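Local coordinates for VirK protein (Legionella pneumophila, PDB 5XTA) that is of unknown function but belongs to the VirK family and is probably exported through the type II secretion pathway, at residues Asp52-Thr63 and Met74-Ser84; Ala1-Ile10 and Leu112-Gly120. The protein carries 3 engineered substitutions. One frame throughout, in Å; residues are numbered along the deposited sequence. Where two conformers were deposited one is given.

How the interactions relate
Interaction 1 (52-63 with 74-84) is a long beta hairpin in the antiparallel six-stranded sheet, lying between strands 46-50 and 87-96. Interaction 2 (1-10 with 112-120) brings the two chain ends together, setting the segment that leads into helix 7-15 against strand 116-119 of the smaller three-stranded sheet. The centres of interactions 1 and 2 are about 15 Å apart. Along the chain the order is 1-10, 52-63, 74-84, 112-120, so both hairpin strands fall between the paired termini. The two contacts meet where Ile-10 packs on Leu-82 and Phe-7 lies over the backbone at Asp-52, Ser-53 and Asp-83, which joins helix 7-15 to one end of the large sheet.

Interaction 1 of 2, residues Asp52-Thr63 and Met74-Ser84; sequences DSRVTASDRHFT and MFDYSKFNLDS. With SO4 (sulfate ion), chain F.
The guanidinium of Arg-60 lies flat over one face of the Phe-75 ring, centre to centre 4.2 Å with the planes 11° apart, an off-centre cation-pi stack. Its aliphatic stem shares that face: CD stands 3.8 Å from the Phe-75 ring centroid. The bend at chi3 (70°), after an extended start, folds the chain over the ring, and arginine suits the place because it offers both greasy methylenes and a flat cation. In-plane N-H groups remain for a sulfate, with Arg-60 NH1 giving a nearly straight bond to O3 (3.1 Å) and Arg-60 NH2 a shorter one to O1 (2.7 Å). Arg-60 of each of the other three subunits binds the same ion, so a probable crystallisation anion gathers four arginines. Phe-62 turns its edge toward the face of Phe-75 at 72°, offset, with Phe-62 CD1 3.7 Å from Phe-75 CE1.

These side chains sit on an antiparallel beta hairpin whose strands run side by side in unbroken register from Arg-54 with Asp-83 to Thr-63 with Met-74. Hydrogen-bonded and non-hydrogen-bonded pairs alternate, as in the two bonds between Val-55 and Leu-82. On the face carrying Arg-60, a water links Ser-58 OG (3.0 Å) to Tyr-77 OH (2.9 Å), and that phenol is also bonded to Asp-65 of the third subunit. Near helix 7-15 the other face carries Val-55, Ala-57, Phe-80 and Leu-82, apolar and buried; further along come the polar Asp-59, His-61, Asp-76 and Ser-78. Phe-80 presents its ring edge to the carbonyl oxygen of Ala-57 and meets Phe-22 nearly parallel.

Interaction 2 of 2, residues Ala1-Ile10 and Leu112-Gly120; sequences AVELNTFQNI and LGDGFKVFG. Engineered in segment 1-10: Asn-5 (natural residue Lys).
Leu-4 N donates to Val-118 O over 2.8 Å in an almost straight bond, 173° at the hydrogen. Two residues earlier on one segment and two later on the other, Val-2 and Gly-120 bond to each other twice. Gly-120 N reaches Val-2 O at 3.0 Å, while Val-2 N approaches Gly-120 O at 3.1 Å from 58° out of the carboxylate plane. One oxygen of the C-terminal carboxylate thus serves where a peptide carbonyl normally would. Between these bonds Glu-3 faces Phe-119, whose ring lies against the backbone and CB of Glu-3: Phe-119 CE1 is 3.5 Å from Glu-3 CB.

The N-terminal residues thus run along strand 116-119, an outer strand of the three-stranded sheet whose other neighbour is strand 21-25, before turning into helix 7-15. Thr-6 is the N-cap: its OG1 accepts from Asn-9 N, a task a small hydroxyl does well at a helix start.

Ile-10 of helix 7-15 packs against strand 116-119 through apolar branches. Ile-10 CD1 meets Val-118 CG2 at 3.8 Å, the two side chains crossing at about a right angle, and the CD1 branches of Ile-10 and Leu-112 also touch. Leu-112 CD2 turns instead to the carbonyl oxygen of Asn-5, 3.6 Å away; Asn-5 is an engineered residue.

Glu-3 extends with CG anti to its own nitrogen (chi1 -179°), laying OE2 beside the methylenes of Lys-117. A water bridges Glu-3 OE2 (3.1 Å) and Gly-113 O (2.7 Å), and Gly-113 has backbone angles that favour glycine.

Interaction 1 of 2, residues Asp52-Thr63 and Met74-Ser84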
loop_
_atom_site.group_PDB
_atom_site.type_symbol
_atom_site.label_atom_id
_atom_site.label_comp_id
_atom_site.label_asym_id
_atom_site.label_seq_id
_atom_site.Cartn_x
_atom_site.Cartn_y
_atom_site.Cartn_z
ATOM N N ASP A 52 5.016 14.245 22.697
ATOM C CA ASP A 52 4.068 13.246 23.170
ATOM C C ASP A 52 2.664 13.833 23.058
ATOM O O ASP A 52 1.771 13.455 23.800
ATOM C CB ASP A 52 4.416 12.789 24.596
ATOM C CG ASP A 52 4.092 11.311 24.827
ATOM O OD1 ASP A 52 4.719 10.443 24.170
ATOM O OD2 ASP A 52 3.202 11.016 25.650
ATOM N N SER A 53 2.470 14.737 22.099
ATOM C CA SER A 53 1.271 15.561 22.083
ATOM C C SER A 53 0.354 15.425 20.865
ATOM O O SER A 53 -0.801 15.864 20.918
ATOM C CB SER A 53 1.684 17.018 22.234
ATOM O OG SER A 53 2.110 17.574 21.002
ATOM N N ARG A 54 0.868 14.870 19.766
ATOM C CA ARG A 54 0.130 14.800 18.507
ATOM C C ARG A 54 0.464 13.512 17.786
ATOM O O ARG A 54 1.626 13.090 17.793
ATOM C CB ARG A 54 0.518 15.978 17.588
ATOM C CG ARG A 54 -0.411 17.156 17.635
ATOM C CD ARG A 54 -0.098 18.205 16.566
ATOM N NE ARG A 54 1.332 18.486 16.335
ATOM C CZ ARG A 54 1.949 18.565 15.144
ATOM N NH1 ARG A 54 1.315 18.349 13.991
ATOM N NH2 ARG A 54 3.246 18.869 15.102
ATOM N N VAL A 55 -0.553 12.917 17.151
ATOM C CA VAL A 55 -0.386 11.820 16.206
ATOM C C VAL A 55 -0.802 12.310 14.843
ATOM O O VAL A 55 -1.900 12.902 14.684
ATOM C CB VAL A 55 -1.285 10.634 16.570
ATOM C CG1 VAL A 55 -1.278 9.558 15.486
ATOM C CG2 VAL A 55 -0.862 10.041 17.894
ATOM N N THR A 56 0.039 12.045 13.833
ATOM C CA THR A 56 -0.277 12.478 12.488
ATOM C C THR A 56 -0.040 11.402 11.474
ATOM O O THR A 56 0.779 10.516 11.660
ATOM C CB THR A 56 0.534 13.719 12.061
ATOM O OG1 THR A 56 1.917 13.368 11.949
ATOM C CG2 THR A 56 0.406 14.811 13.066
ATOM N N ALA A 57 -0.806 11.471 10.409
ATOM C CA ALA A 57 -0.672 10.529 9.295
ATOM C C ALA A 57 -1.335 11.127 8.115
ATOM O O ALA A 57 -2.039 12.101 8.249
ATOM C CB ALA A 57 -1.320 9.194 9.615
ATOM N N SER A 58 -1.107 10.554 6.952
ATOM C CA SER A 58 -1.778 11.045 5.727
ATOM C C SER A 58 -2.009 9.943 4.719
ATOM O O SER A 58 -1.422 8.846 4.830
ATOM C CB SER A 58 -0.944 12.165 5.092
ATOM O OG SER A 58 0.297 11.703 4.569
ATOM N N ASP A 59 -2.864 10.225 3.740
ATOM C CA ASP A 59 -3.210 9.251 2.691
ATOM C C ASP A 59 -3.495 10.029 1.423
ATOM O O ASP A 59 -4.273 10.980 1.436
ATOM C CB ASP A 59 -4.453 8.375 3.074
ATOM C CG ASP A 59 -4.857 7.370 1.972
ATOM O OD1 ASP A 59 -4.096 6.464 1.637
ATOM O OD2 ASP A 59 -5.937 7.441 1.382
ATOM N N ARG A 60 -2.820 9.661 0.354
ATOM C CA ARG A 60 -3.042 10.234 -0.966
ATOM C C ARG A 60 -3.901 9.232 -1.717
ATOM O O ARG A 60 -3.435 8.139 -2.094
ATOM C CB ARG A 60 -1.729 10.439 -1.700
ATOM C CG ARG A 60 -1.933 11.042 -3.092
ATOM C CD ARG A 60 -0.654 11.165 -3.865
ATOM N NE ARG A 60 -0.146 9.856 -4.253
ATOM C CZ ARG A 60 0.688 9.625 -5.267
ATOM N NH1 ARG A 60 1.087 10.580 -6.096
ATOM N NH2 ARG A 60 1.082 8.397 -5.497
ATOM N N HIS A 61 -5.162 9.589 -1.896
ATOM C CA HIS A 61 -6.100 8.709 -2.510
ATOM C C HIS A 61 -6.492 9.089 -3.939
ATOM O O HIS A 61 -7.163 10.117 -4.142
ATOM C CB HIS A 61 -7.312 8.685 -1.635
ATOM C CG HIS A 61 -8.345 7.753 -2.113
ATOM N ND1 HIS A 61 -8.205 6.391 -2.010
ATOM C CD2 HIS A 61 -9.538 7.973 -2.698
ATOM C CE1 HIS A 61 -9.278 5.804 -2.509
ATOM N NE2 HIS A 61 -10.096 6.743 -2.949
ATOM N N PHE A 62 -6.198 8.211 -4.900
ATOM C CA PHE A 62 -6.553 8.474 -6.292
ATOM C C PHE A 62 -8.048 8.227 -6.526
ATOM O O PHE A 62 -8.609 7.261 -5.997
ATOM C CB PHE A 62 -5.774 7.603 -7.234
ATOM C CG PHE A 62 -6.041 7.881 -8.669
ATOM C CD1 PHE A 62 -5.303 8.857 -9.342
ATOM C CD2 PHE A 62 -6.992 7.144 -9.368
ATOM C CE1 PHE A 62 -5.502 9.092 -10.681
ATOM C CE2 PHE A 62 -7.207 7.372 -10.701
ATOM C CZ PHE A 62 -6.465 8.352 -11.362
ATOM N N THR A 63 -8.677 9.100 -7.300
ATOM C CA THR A 63 -10.128 9.005 -7.561
ATOM C C THR A 63 -10.480 9.623 -8.915
ATOM O O THR A 63 -9.753 10.437 -9.462
ATOM C CB THR A 63 -10.966 9.620 -6.395
ATOM O OG1 THR A 63 -12.360 9.285 -6.507
ATOM C CG2 THR A 63 -10.811 11.125 -6.285
HETATM N N MSE A 74 -7.837 12.665 -10.128
HETATM C CA MSE A 74 -7.509 13.538 -9.012
HETATM C C MSE A 74 -6.948 12.752 -7.869
HETATM O O MSE A 74 -7.154 11.542 -7.764
HETATM C CB MSE A 74 -8.778 14.214 -8.524
HETATM C CG MSE A 74 -9.159 15.377 -9.419
HETATM SE SE MSE A 74 -10.868 15.998 -8.706
HETATM C CE MSE A 74 -11.869 14.420 -9.340
ATOM N N PHE A 75 -6.210 13.429 -7.000
ATOM C CA PHE A 75 -5.813 12.821 -5.697
ATOM C C PHE A 75 -6.556 13.596 -4.636
ATOM O O PHE A 75 -6.531 14.828 -4.647
ATOM C CB PHE A 75 -4.339 12.938 -5.410
ATOM C CG PHE A 75 -3.472 12.106 -6.310
ATOM C CD1 PHE A 75 -3.489 10.719 -6.222
ATOM C CD2 PHE A 75 -2.595 12.706 -7.191
ATOM C CE1 PHE A 75 -2.668 9.949 -7.039
ATOM C CE2 PHE A 75 -1.769 11.951 -8.001
ATOM C CZ PHE A 75 -1.809 10.565 -7.924
ATOM N N ASP A 76 -7.217 12.862 -3.742
ATOM C CA ASP A 76 -7.722 13.417 -2.501
ATOM C C ASP A 76 -6.679 13.107 -1.479
ATOM O O ASP A 76 -6.564 11.966 -1.037
ATOM C CB ASP A 76 -9.041 12.764 -2.098
ATOM C CG ASP A 76 -10.202 13.258 -2.891
ATOM O OD1 ASP A 76 -10.068 14.196 -3.721
ATOM O OD2 ASP A 76 -11.276 12.671 -2.680
ATOM N N TYR A 77 -5.929 14.121 -1.100
ATOM C CA TYR A 77 -4.947 14.011 -0.060
ATOM C C TYR A 77 -5.546 14.412 1.298
ATOM O O TYR A 77 -5.951 15.581 1.505
ATOM C CB TYR A 77 -3.759 14.900 -0.389
ATOM C CG TYR A 77 -2.735 14.998 0.705
ATOM C CD1 TYR A 77 -1.859 13.955 0.953
ATOM C CD2 TYR A 77 -2.645 16.129 1.511
ATOM C CE1 TYR A 77 -0.890 14.050 1.946
ATOM C CE2 TYR A 77 -1.700 16.216 2.524
ATOM C CZ TYR A 77 -0.825 15.168 2.739
ATOM O OH TYR A 77 0.108 15.228 3.728
ATOM N N SER A 78 -5.566 13.460 2.224
ATOM C CA SER A 78 -6.087 13.670 3.553
ATOM C C SER A 78 -4.963 13.644 4.562
ATOM O O SER A 78 -4.185 12.704 4.587
ATOM C CB SER A 78 -7.091 12.597 3.866
ATOM O OG SER A 78 -8.191 12.745 3.000
ATOM N N LYS A 79 -4.894 14.700 5.378
ATOM C CA LYS A 79 -3.972 14.824 6.495
ATOM C C LYS A 79 -4.748 14.667 7.828
ATOM O O LYS A 79 -5.714 15.370 8.072
ATOM C CB LYS A 79 -3.287 16.186 6.378
ATOM C CG LYS A 79 -2.395 16.592 7.538
ATOM C CD LYS A 79 -1.147 15.756 7.584
ATOM C CE LYS A 79 -0.250 16.257 8.709
ATOM N NZ LYS A 79 0.860 15.318 8.939
ATOM N N PHE A 80 -4.357 13.679 8.620
ATOM C CA PHE A 80 -5.049 13.309 9.858
ATOM C C PHE A 80 -4.188 13.809 10.997
ATOM O O PHE A 80 -2.976 13.604 10.982
ATOM C CB PHE A 80 -5.152 11.788 9.978
ATOM C CG PHE A 80 -5.955 11.145 8.894
ATOM C CD1 PHE A 80 -7.308 10.936 9.056
ATOM C CD2 PHE A 80 -5.360 10.740 7.705
ATOM C CE1 PHE A 80 -8.062 10.343 8.060
ATOM C CE2 PHE A 80 -6.112 10.139 6.712
ATOM C CZ PHE A 80 -7.469 9.945 6.894
ATOM N N ASN A 81 -4.808 14.498 11.943
ATOM C CA ASN A 81 -4.144 15.022 13.115
ATOM C C ASN A 81 -5.001 14.712 14.348
ATOM O O ASN A 81 -6.211 14.899 14.310
ATOM C CB ASN A 81 -3.983 16.517 12.937
ATOM C CG ASN A 81 -2.880 17.091 13.792
ATOM O OD1 ASN A 81 -2.913 17.013 15.015
ATOM N ND2 ASN A 81 -1.899 17.668 13.149
ATOM N N LEU A 82 -4.384 14.234 15.407
ATOM C CA LEU A 82 -5.074 13.918 16.648
ATOM C C LEU A 82 -4.226 14.449 17.759
ATOM O O LEU A 82 -3.033 14.097 17.857
ATOM C CB LEU A 82 -5.180 12.424 16.827
ATOM C CG LEU A 82 -5.625 11.943 18.189
ATOM C CD1 LEU A 82 -7.072 12.368 18.423
ATOM C CD2 LEU A 82 -5.460 10.432 18.293
ATOM N N ASP A 83 -4.812 15.266 18.622
ATOM C CA ASP A 83 -4.022 15.785 19.728
ATOM C C ASP A 83 -4.262 15.004 21.008
ATOM O O ASP A 83 -5.181 14.181 21.090
ATOM C CB ASP A 83 -4.209 17.302 19.873
ATOM C CG ASP A 83 -5.575 17.689 20.431
ATOM O OD1 ASP A 83 -6.244 16.893 21.134
ATOM O OD2 ASP A 83 -5.967 18.839 20.179
ATOM N N SER A 84 -3.420 15.257 22.006
ATOM C CA SER A 84 -3.519 14.530 23.279
ATOM C C SER A 84 -4.829 14.780 24.055
ATOM O O SER A 84 -5.169 14.014 24.949
ATOM C CB SER A 84 -2.338 14.844 24.180
ATOM O OG SER A 84 -2.353 16.200 24.524
HETATM S S SO4 F . 2.356 8.159 -8.820
HETATM O O1 SO4 F . 1.979 7.181 -7.776
HETATM O O2 SO4 F . 3.266 7.515 -9.792
HETATM O O3 SO4 F . 3.041 9.311 -8.192
HETATM O O4 SO4 F . 1.139 8.629 -9.519
HETATM O O HOH W 1 2.373 13.808 4.939
#

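Interaction 2 of 2, residues Ala1-Ile10 and Leu112-Gly120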
loop_
_atom_site.group_PDB
_atom_site.type_symbol
_atom_site.label_atom_id
_atom_site.label_comp_id
_atom_site.label_asym_id
_atom_site.label_seq_id
_atom_site.Cartn_x
_atom_site.Cartn_y
_atom_site.Cartn_z
ATOM N N ALA A 1 -6.024 -6.816 16.254
ATOM C CA ALA A 1 -6.380 -5.363 16.300
ATOM C C ALA A 1 -7.663 -5.092 17.072
ATOM O O ALA A 1 -8.690 -5.689 16.767
ATOM C CB ALA A 1 -6.503 -4.789 14.895
ATOM N N VAL A 2 -7.593 -4.168 18.031
ATOM C CA VAL A 2 -8.746 -3.726 18.829
ATOM C C VAL A 2 -8.823 -2.222 18.782
ATOM O O VAL A 2 -7.874 -1.575 18.377
ATOM C CB VAL A 2 -8.628 -4.143 20.306
ATOM C CG1 VAL A 2 -8.463 -5.652 20.400
ATOM C CG2 VAL A 2 -7.457 -3.463 20.999
ATOM N N GLU A 3 -9.940 -1.673 19.219
ATOM C CA GLU A 3 -10.076 -0.239 19.348
ATOM C C GLU A 3 -9.043 0.313 20.354
ATOM O O GLU A 3 -8.852 -0.262 21.429
ATOM C CB GLU A 3 -11.518 0.156 19.738
ATOM C CG GLU A 3 -11.698 1.679 19.854
ATOM C CD GLU A 3 -13.128 2.162 19.762
ATOM O OE1 GLU A 3 -14.054 1.314 19.821
ATOM O OE2 GLU A 3 -13.312 3.403 19.628
ATOM N N LEU A 4 -8.375 1.406 19.971
ATOM C CA LEU A 4 -7.404 2.088 20.830
ATOM C C LEU A 4 -8.148 3.291 21.355
ATOM O O LEU A 4 -8.366 4.280 20.642
ATOM C CB LEU A 4 -6.137 2.474 20.078
ATOM C CG LEU A 4 -5.509 1.289 19.339
ATOM C CD1 LEU A 4 -4.429 1.735 18.337
ATOM C CD2 LEU A 4 -4.939 0.293 20.344
ATOM N N ASN A 5 -8.618 3.161 22.589
ATOM C CA ASN A 5 -9.506 4.162 23.168
ATOM C C ASN A 5 -8.887 5.500 23.547
ATOM O O ASN A 5 -9.504 6.521 23.365
ATOM C CB ASN A 5 -10.250 3.545 24.368
ATOM C CG ASN A 5 -11.065 2.315 23.965
ATOM O OD1 ASN A 5 -11.991 2.419 23.163
ATOM N ND2 ASN A 5 -10.690 1.141 24.485
ATOM N N THR A 6 -7.712 5.505 24.136
ATOM C CA THR A 6 -7.153 6.727 24.686
ATOM C C THR A 6 -5.988 7.155 23.802
ATOM O O THR A 6 -5.448 6.339 23.084
ATOM C CB THR A 6 -6.648 6.534 26.132
ATOM O OG1 THR A 6 -5.488 5.688 26.134
ATOM C CG2 THR A 6 -7.764 5.939 27.072
ATOM N N PHE A 7 -5.630 8.429 23.876
ATOM C CA PHE A 7 -4.471 8.928 23.167
ATOM C C PHE A 7 -3.213 8.146 23.523
ATOM O O PHE A 7 -2.462 7.797 22.627
ATOM C CB PHE A 7 -4.294 10.406 23.405
ATOM C CG PHE A 7 -3.099 10.980 22.708
ATOM C CD1 PHE A 7 -3.193 11.453 21.395
ATOM C CD2 PHE A 7 -1.872 11.052 23.358
ATOM C CE1 PHE A 7 -2.080 12.018 20.764
ATOM C CE2 PHE A 7 -0.751 11.591 22.729
ATOM C CZ PHE A 7 -0.856 12.067 21.428
ATOM N N GLN A 8 -3.009 7.835 24.811
ATOM C CA GLN A 8 -1.885 7.008 25.235
ATOM C C GLN A 8 -1.927 5.589 24.649
ATOM O O GLN A 8 -0.880 5.023 24.346
ATOM C CB GLN A 8 -1.791 6.920 26.771
ATOM C CG GLN A 8 -0.467 6.345 27.276
ATOM C CD GLN A 8 0.725 7.202 26.858
ATOM O OE1 GLN A 8 0.714 8.418 27.021
ATOM N NE2 GLN A 8 1.736 6.578 26.276
ATOM N N ASN A 9 -3.112 4.995 24.514
ATOM C CA ASN A 9 -3.218 3.677 23.905
ATOM C C ASN A 9 -2.686 3.752 22.486
ATOM O O ASN A 9 -2.076 2.827 22.007
ATOM C CB ASN A 9 -4.665 3.170 23.851
ATOM C CG ASN A 9 -5.227 2.748 25.224
ATOM O OD1 ASN A 9 -4.492 2.374 26.147
ATOM N ND2 ASN A 9 -6.524 2.748 25.334
ATOM N N ILE A 10 -2.979 4.837 21.792
ATOM C CA ILE A 10 -2.634 4.949 20.369
ATOM C C ILE A 10 -1.128 5.110 20.204
ATOM O O ILE A 10 -0.531 4.456 19.373
ATOM C CB ILE A 10 -3.369 6.137 19.705
ATOM C CG1 ILE A 10 -4.879 5.868 19.673
ATOM C CG2 ILE A 10 -2.820 6.433 18.296
ATOM C CD1 ILE A 10 -5.737 7.102 19.410
ATOM N N LEU A 112 -12.015 12.042 19.359
ATOM C CA LEU A 112 -11.583 10.678 19.496
ATOM C C LEU A 112 -12.627 9.886 20.292
ATOM O O LEU A 112 -13.085 10.342 21.345
ATOM C CB LEU A 112 -10.256 10.627 20.251
ATOM C CG LEU A 112 -9.706 9.251 20.591
ATOM C CD1 LEU A 112 -9.477 8.372 19.350
ATOM C CD2 LEU A 112 -8.425 9.371 21.382
ATOM N N GLY A 113 -13.008 8.714 19.793
ATOM C CA GLY A 113 -13.976 7.891 20.479
ATOM C C GLY A 113 -15.400 8.184 20.057
ATOM O O GLY A 113 -16.267 7.353 20.249
ATOM N N ASP A 114 -15.640 9.367 19.507
ATOM C CA ASP A 114 -16.943 9.757 19.021
ATOM C C ASP A 114 -17.161 9.652 17.492
ATOM O O ASP A 114 -17.677 8.612 17.033
ATOM C CB ASP A 114 -17.273 11.188 19.512
ATOM C CG ASP A 114 -18.723 11.595 19.252
ATOM O OD1 ASP A 114 -19.597 10.714 19.014
ATOM O OD2 ASP A 114 -18.988 12.820 19.312
ATOM N N GLY A 115 -16.759 10.668 16.712
ATOM C CA GLY A 115 -16.669 10.579 15.256
ATOM C C GLY A 115 -15.352 10.005 14.701
ATOM O O GLY A 115 -15.304 9.552 13.563
ATOM N N PHE A 116 -14.278 10.038 15.482
ATOM C CA PHE A 116 -12.950 9.574 15.039
ATOM C C PHE A 116 -12.484 8.385 15.891
ATOM O O PHE A 116 -12.231 8.512 17.093
ATOM C CB PHE A 116 -12.003 10.747 15.199
ATOM C CG PHE A 116 -10.665 10.550 14.602
ATOM C CD1 PHE A 116 -10.413 10.877 13.276
ATOM C CD2 PHE A 116 -9.630 10.120 15.382
ATOM C CE1 PHE A 116 -9.147 10.706 12.750
ATOM C CE2 PHE A 116 -8.381 9.934 14.858
ATOM C CZ PHE A 116 -8.139 10.228 13.547
ATOM N N LYS A 117 -12.395 7.215 15.290
ATOM C CA LYS A 117 -12.008 6.028 16.014
ATOM C C LYS A 117 -10.766 5.459 15.408
ATOM O O LYS A 117 -10.515 5.628 14.205
ATOM C CB LYS A 117 -13.129 5.010 15.972
ATOM C CG LYS A 117 -14.324 5.432 16.824
ATOM C CD LYS A 117 -15.281 4.264 16.962
ATOM C CE LYS A 117 -16.627 4.701 17.510
ATOM N NZ LYS A 117 -17.525 3.514 17.514
ATOM N N VAL A 118 -9.977 4.819 16.254
ATOM C CA VAL A 118 -8.685 4.373 15.884
ATOM C C VAL A 118 -8.527 2.939 16.367
ATOM O O VAL A 118 -8.866 2.626 17.517
ATOM C CB VAL A 118 -7.559 5.250 16.492
ATOM C CG1 VAL A 118 -6.198 4.774 15.988
ATOM C CG2 VAL A 118 -7.743 6.733 16.198
ATOM N N PHE A 119 -7.973 2.096 15.497
ATOM C CA PHE A 119 -7.776 0.640 15.757
ATOM C C PHE A 119 -6.375 0.173 15.456
ATOM O O PHE A 119 -5.728 0.699 14.575
ATOM C CB PHE A 119 -8.742 -0.210 14.941
ATOM C CG PHE A 119 -10.174 0.105 15.212
ATOM C CD1 PHE A 119 -10.925 -0.675 16.099
ATOM C CD2 PHE A 119 -10.764 1.217 14.616
ATOM C CE1 PHE A 119 -12.250 -0.362 16.352
ATOM C CE2 PHE A 119 -12.079 1.539 14.879
ATOM C CZ PHE A 119 -12.823 0.756 15.761
ATOM N N GLY A 120 -5.918 -0.844 16.175
ATOM C CA GLY A 120 -4.554 -1.333 16.014
ATOM C C GLY A 120 -4.255 -2.549 16.854
ATOM O O GLY A 120 -4.844 -2.758 17.937
ATOM O OXT GLY A 120 -3.422 -3.357 16.441
HETATM O O HOH W 2 -10.617 4.881 19.277
HETATM O O HOH W 3 -15.581 4.883 21.128
#